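Local coordinates for protein glycoside Hydrolase (Bacteroides uniformis, PDB 5TA0) that probably hydrolyses agarose chains as a family 86 glycoside hydrolase, captured here as an engineered variant holding the oligosaccharide neoagarooctaose, at residues Arg342-Leu345 / Arg346-Thr350; Thr303-Met306 / Ile307-Tyr310. All blocks are in the same frame, centred on the assembly; numbering follows the deposited sequence.

Contact 1: residues Arg342-Leu345 / Arg346-Thr350; sequences RDWL and RLKST. With EDO (1,2-ethanediol), chain O.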
loop_
_atom_site.group_PDB
_atom_site.type_symbol
_atom_site.label_atom_id
_atom_site.label_comp_id
_atom_site.label_asym_id
_atom_site.label_seq_id
_atom_site.Cartn_x
_atom_site.Cartn_y
_atom_site.Cartn_z
ATOM N N ARG A 342 20.580 -3.477 -3.644
ATOM C CA ARG A 342 19.591 -3.488 -2.577
ATOM C C ARG A 342 18.448 -2.513 -2.889
ATOM O O ARG A 342 17.284 -2.847 -2.660
ATOM C CB ARG A 342 20.248 -3.166 -1.249
ATOM C CG ARG A 342 19.331 -3.450 -0.072
ATOM C CD ARG A 342 20.011 -3.262 1.254
ATOM N NE ARG A 342 20.329 -1.872 1.532
ATOM C CZ ARG A 342 21.181 -1.472 2.466
ATOM N NH1 ARG A 342 21.421 -0.181 2.624
ATOM N NH2 ARG A 342 21.821 -2.348 3.232
ATOM N N ASP A 343 18.774 -1.361 -3.455
ATOM C CA ASP A 343 17.734 -0.418 -3.910
ATOM C C ASP A 343 16.845 -1.039 -4.999
ATOM O O ASP A 343 15.621 -0.854 -4.966
ATOM C CB ASP A 343 18.328 0.886 -4.403
ATOM C CG ASP A 343 18.807 1.819 -3.307
ATOM O OD1 ASP A 343 18.523 1.587 -2.118
ATOM O OD2 ASP A 343 19.505 2.796 -3.673
ATOM N N TRP A 344 17.415 -1.781 -5.953
ATOM C CA TRP A 344 16.627 -2.490 -6.969
ATOM C C TRP A 344 15.609 -3.440 -6.325
ATOM O O TRP A 344 14.435 -3.494 -6.719
ATOM C CB TRP A 344 17.519 -3.268 -7.949
ATOM C CG TRP A 344 16.787 -4.289 -8.742
ATOM C CD1 TRP A 344 16.841 -5.645 -8.592
ATOM C CD2 TRP A 344 15.801 -4.049 -9.755
ATOM N NE1 TRP A 344 15.997 -6.263 -9.466
ATOM C CE2 TRP A 344 15.336 -5.308 -10.193
ATOM C CE3 TRP A 344 15.270 -2.891 -10.343
ATOM C CZ2 TRP A 344 14.378 -5.446 -11.203
ATOM C CZ3 TRP A 344 14.289 -3.036 -11.335
ATOM C CH2 TRP A 344 13.865 -4.304 -11.751
ATOM N N LEU A 345 16.032 -4.152 -5.284
ATOM C CA LEU A 345 15.115 -5.059 -4.591
ATOM C C LEU A 345 13.893 -4.312 -4.083
ATOM O O LEU A 345 12.788 -4.806 -4.200
ATOM C CB LEU A 345 15.801 -5.804 -3.449
ATOM C CG LEU A 345 16.922 -6.768 -3.875
ATOM C CD1 LEU A 345 17.492 -7.399 -2.622
ATOM C CD2 LEU A 345 16.453 -7.849 -4.834
ATOM N N ARG A 346 14.115 -3.105 -3.586
ATOM C CA ARG A 346 12.994 -2.265 -3.127
ATOM C C ARG A 346 12.180 -1.740 -4.314
ATOM O O ARG A 346 10.932 -1.758 -4.282
ATOM C CB ARG A 346 13.523 -1.101 -2.291
ATOM C CG ARG A 346 14.330 -1.529 -1.071
ATOM C CD ARG A 346 14.645 -0.316 -0.215
ATOM N NE ARG A 346 13.462 0.075 0.529
ATOM C CZ ARG A 346 13.024 -0.558 1.618
ATOM N NH1 ARG A 346 11.893 -0.189 2.212
ATOM N NH2 ARG A 346 13.718 -1.556 2.157
ATOM N N LEU A 347 12.865 -1.266 -5.333
ATOM C CA LEU A 347 12.200 -0.691 -6.521
ATOM C C LEU A 347 11.197 -1.655 -7.134
ATOM O O LEU A 347 10.050 -1.287 -7.478
ATOM C CB LEU A 347 13.222 -0.245 -7.582
ATOM C CG LEU A 347 13.980 1.032 -7.250
ATOM C CD1 LEU A 347 15.196 1.154 -8.152
ATOM C CD2 LEU A 347 13.087 2.260 -7.367
ATOM N N LYS A 348 11.616 -2.900 -7.355
ATOM C CA LYS A 348 10.742 -3.826 -8.103
ATOM C C LYS A 348 9.498 -4.183 -7.312
ATOM O O LYS A 348 8.427 -4.362 -7.880
ATOM C CB LYS A 348 11.502 -5.065 -8.599
ATOM C CG LYS A 348 11.975 -6.022 -7.540
ATOM C CD LYS A 348 12.844 -7.122 -8.151
ATOM C CE LYS A 348 13.486 -8.042 -7.137
ATOM N NZ LYS A 348 12.537 -9.039 -6.572
ATOM N N SER A 349 9.625 -4.280 -5.982
ATOM C CA SER A 349 8.452 -4.503 -5.139
ATOM C C SER A 349 7.539 -3.284 -5.139
ATOM O O SER A 349 6.316 -3.439 -5.198
ATOM C CB SER A 349 8.878 -4.861 -3.720
ATOM O OG SER A 349 9.377 -6.198 -3.681
ATOM N N THR A 350 8.127 -2.099 -5.080
ATOM C CA THR A 350 7.335 -0.881 -5.086
ATOM C C THR A 350 6.472 -0.765 -6.326
ATOM O O THR A 350 5.258 -0.506 -6.220
ATOM C CB THR A 350 8.210 0.375 -4.967
ATOM O OG1 THR A 350 9.000 0.286 -3.786
ATOM C CG2 THR A 350 7.322 1.610 -4.846
HETATM C C1 EDO O . 10.703 4.594 -3.553
HETATM O O1 EDO O . 9.396 4.743 -4.018
HETATM C C2 EDO O . 11.138 3.269 -4.129
HETATM O O2 EDO O . 10.817 2.314 -3.122
HETATM O O HOH W 1 11.724 -7.382 -4.312
#

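Contact 2: residues Thr303-Met306 / Ile307-Tyr310; sequences TMDM and IEQY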
loop_
_atom_site.group_PDB
_atom_site.type_symbol
_atom_site.label_atom_id
_atom_site.label_comp_id
_atom_site.label_asym_id
_atom_site.label_seq_id
_atom_site.Cartn_x
_atom_site.Cartn_y
_atom_site.Cartn_z
ATOM N N THR A 303 -5.004 -11.137 0.649
ATOM C CA THR A 303 -5.011 -10.378 1.893
ATOM C C THR A 303 -6.060 -9.266 1.842
ATOM O O THR A 303 -6.911 -9.139 2.716
ATOM C CB THR A 303 -3.623 -9.767 2.131
ATOM O OG1 THR A 303 -2.638 -10.818 2.075
ATOM C CG2 THR A 303 -3.542 -9.049 3.447
ATOM N N MET A 304 -5.976 -8.459 0.793
ATOM C CA MET A 304 -6.883 -7.293 0.677
ATOM C C MET A 304 -8.342 -7.698 0.461
ATOM O O MET A 304 -9.233 -7.128 1.080
ATOM C CB MET A 304 -6.386 -6.347 -0.396
ATOM C CG MET A 304 -5.068 -5.698 -0.052
ATOM S SD MET A 304 -4.501 -4.430 -1.203
ATOM C CE MET A 304 -4.029 -5.460 -2.558
ATOM N N ASP A 305 -8.565 -8.728 -0.353
ATOM C CA ASP A 305 -9.931 -9.267 -0.520
ATOM C C ASP A 305 -10.540 -9.767 0.786
ATOM O O ASP A 305 -11.744 -9.612 0.999
ATOM C CB ASP A 305 -9.979 -10.395 -1.571
ATOM C CG ASP A 305 -10.015 -9.888 -3.020
ATOM O OD1 ASP A 305 -9.864 -8.670 -3.260
ATOM O OD2 ASP A 305 -10.153 -10.744 -3.925
ATOM N N MET A 306 -9.740 -10.363 1.663
ATOM C CA MET A 306 -10.278 -10.885 2.894
ATOM C C MET A 306 -10.696 -9.787 3.858
ATOM O O MET A 306 -11.757 -9.853 4.470
ATOM C CB MET A 306 -9.251 -11.820 3.534
ATOM C CG MET A 306 -9.852 -12.733 4.571
ATOM S SD MET A 306 -8.851 -14.212 4.868
ATOM C CE MET A 306 -10.053 -15.236 5.726
ATOM N N ILE A 307 -9.871 -8.738 3.953
ATOM C CA ILE A 307 -10.247 -7.573 4.765
ATOM C C ILE A 307 -11.576 -6.995 4.238
ATOM O O ILE A 307 -12.510 -6.756 5.004
ATOM C CB ILE A 307 -9.155 -6.497 4.778
ATOM C CG1 ILE A 307 -7.898 -7.008 5.504
ATOM C CG2 ILE A 307 -9.653 -5.239 5.436
ATOM C CD1 ILE A 307 -6.716 -6.066 5.364
ATOM N N GLU A 308 -11.667 -6.790 2.925
ATOM C CA GLU A 308 -12.887 -6.203 2.348
ATOM C C GLU A 308 -14.104 -7.099 2.549
ATOM O O GLU A 308 -15.161 -6.606 2.946
ATOM C CB GLU A 308 -12.705 -5.958 0.863
ATOM C CG GLU A 308 -11.707 -4.862 0.537
ATOM C CD GLU A 308 -11.382 -4.756 -0.944
ATOM O OE1 GLU A 308 -10.461 -3.951 -1.276
ATOM O OE2 GLU A 308 -11.963 -5.488 -1.789
ATOM N N GLN A 309 -13.952 -8.397 2.267
ATOM C CA GLN A 309 -15.101 -9.297 2.360
ATOM C C GLN A 309 -15.619 -9.430 3.785
ATOM O O GLN A 309 -16.842 -9.415 4.005
ATOM C CB GLN A 309 -14.737 -10.677 1.811
ATOM C CG GLN A 309 -15.806 -11.765 1.995
ATOM C CD GLN A 309 -17.029 -11.556 1.126
ATOM O OE1 GLN A 309 -17.030 -11.862 -0.061
ATOM N NE2 GLN A 309 -18.074 -11.031 1.720
ATOM N N TYR A 310 -14.709 -9.566 4.758
ATOM C CA TYR A 310 -15.172 -9.685 6.146
ATOM C C TYR A 310 -15.729 -8.363 6.667
ATOM O O TYR A 310 -16.720 -8.344 7.420
ATOM C CB TYR A 310 -14.152 -10.319 7.089
ATOM C CG TYR A 310 -14.764 -10.605 8.423
ATOM C CD1 TYR A 310 -14.402 -9.891 9.559
ATOM C CD2 TYR A 310 -15.800 -11.512 8.540
ATOM C CE1 TYR A 310 -15.023 -10.105 10.778
ATOM C CE2 TYR A 310 -16.413 -11.757 9.743
ATOM C CZ TYR A 310 -16.036 -11.055 10.860
ATOM O OH TYR A 310 -16.658 -11.274 12.063
#

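Contact 1: residues Arg342-Leu345 / Arg346-Thr350
Helix 340-358, the crossover helix of the beta-alpha-beta unit between parallel strands 321-326 and 364-369 of the barrel, carries the pairing of Trp344 with Lys348 one turn on. The lysine passes over one face of the indole at about a right angle: CB of Lys348 lies 4.1 Å from the centroid of the six-membered ring of Trp344 and 17° off its normal, a CH-pi contact, while CD of Lys348 reaches NE1 of Trp344 at 3.5 Å. Lys348 CG sits between the backbone N and the carbonyl carbon (chi1 68°), which sends the chain across the ring; at the bend that ends the chain, NZ leaves the ring for its partners, a bridging water and Glu506. Leu345 runs alongside the lysine, pointing the same way, with CD2 of Leu345 3.8 Å from CE of Lys348. With an alanine at Trp344 the methylenes of Lys348 would probably lose the flat surface they cross, and the aliphatic chain would be freer to turn.

Backbone bonds hold the turn, the amide N of Lys348 meeting the carbonyl O of Trp344 at 3.0 Å with an N-H...O angle of 165°. The water bridges three groups: it donates to Leu345 O and Ser349 OG and accepts from Lys348 NZ, which also forms a salt bridge to Glu506, while Ser349 OG bonds to Asp284. At the far end Thr350 OG1 donates to Arg346 O over 2.9 Å, from above the carbonyl plane, so that this oxygen takes two donors, the other being Thr350 N. The same hydroxyl accepts from O2 of an ethanediol. The lysine thus keeps an apolar stem against indole and leucine, and its buried ammonium is probably stabilised by the carboxylate and the water.

Contact 2: residues Thr303-Met306 / Ile307-Tyr310
Asp305 and Glu308 both set CG beside the backbone N and anti to the carbonyl carbon (chi1 -80° and -68°), and the glutamate then runs extended, bringing two carboxylates together on one side of helix 298-315. This is an i to i+3 acidic pair within the helix that follows strand 277-285 of the barrel. OD1 of Asp305 lies 4.1 Å from OE2 of Glu308, and the carboxylate planes are turned 40° apart. Two like charges so close would probably repel, yet cations outside the turn answer them. Lys529 forms salt bridges to both of the facing oxygens, and Arg360 to Asp305 OD1 and Glu308 OE1; Arg563 takes Asp305 OD2, and Glu308 OE2 is also hydrogen-bonded to Tyr531 OH. The two buried acids thus share a set of cations, Lys529 from strand 523-538, Arg563 from strand 558-568 and Arg360, which ties the helix to the neighbouring beta-sheet.

The glutamate stem also lies against the preceding turn, its CG 3.4 Å from the carbonyl O of Met304. That oxygen accepts the amide N of Glu308 at 3.1 Å in a nearly straight bond. Similar i to i+4 bonds join Ile307 N to Thr303 O and Tyr310 N to Met306 O, evidence that the turn is regular alpha-helix. Along another flank Ile307 packs back on the first turn, with CG1 3.6 Å from Thr303 O, and both Thr303 and Ile307 touch Phe252. The side chain of Gln309 touches strands 523-538 and 631-642, and its NE2 bonds to Ala532 O. Its base stays on the helix: Gln309 CB is 3.3 Å from the carbonyl O of Asp305, the same oxygen that accepts Gln309 N at 2.8 Å.

How the contacts relate
Contact 2 precedes contact 1 along the chain, and strand 321-326 lies between their helices, 298-315 and 340-358. The two sites do not touch: their centres are 26 Å apart, their nearest atoms about 11 Å, and they fall on opposite sides of the chain's centre. Both are buried helical turns with salt bridges to residues outside the segments: Lys348 to Glu506 in contact 1, and Asp305 and Glu308 to lysine and arginines in contact 2. In contact 1 the side chain of Arg346 is about 7 Å from a bound beta-D-galactopyranose (GAL) and about 10 Å from a bound 3,6-anhydro-alpha-L-galactopyranose (AAL). In contact 2 the side chain of Thr303 lies about 8 Å from a calcium ion.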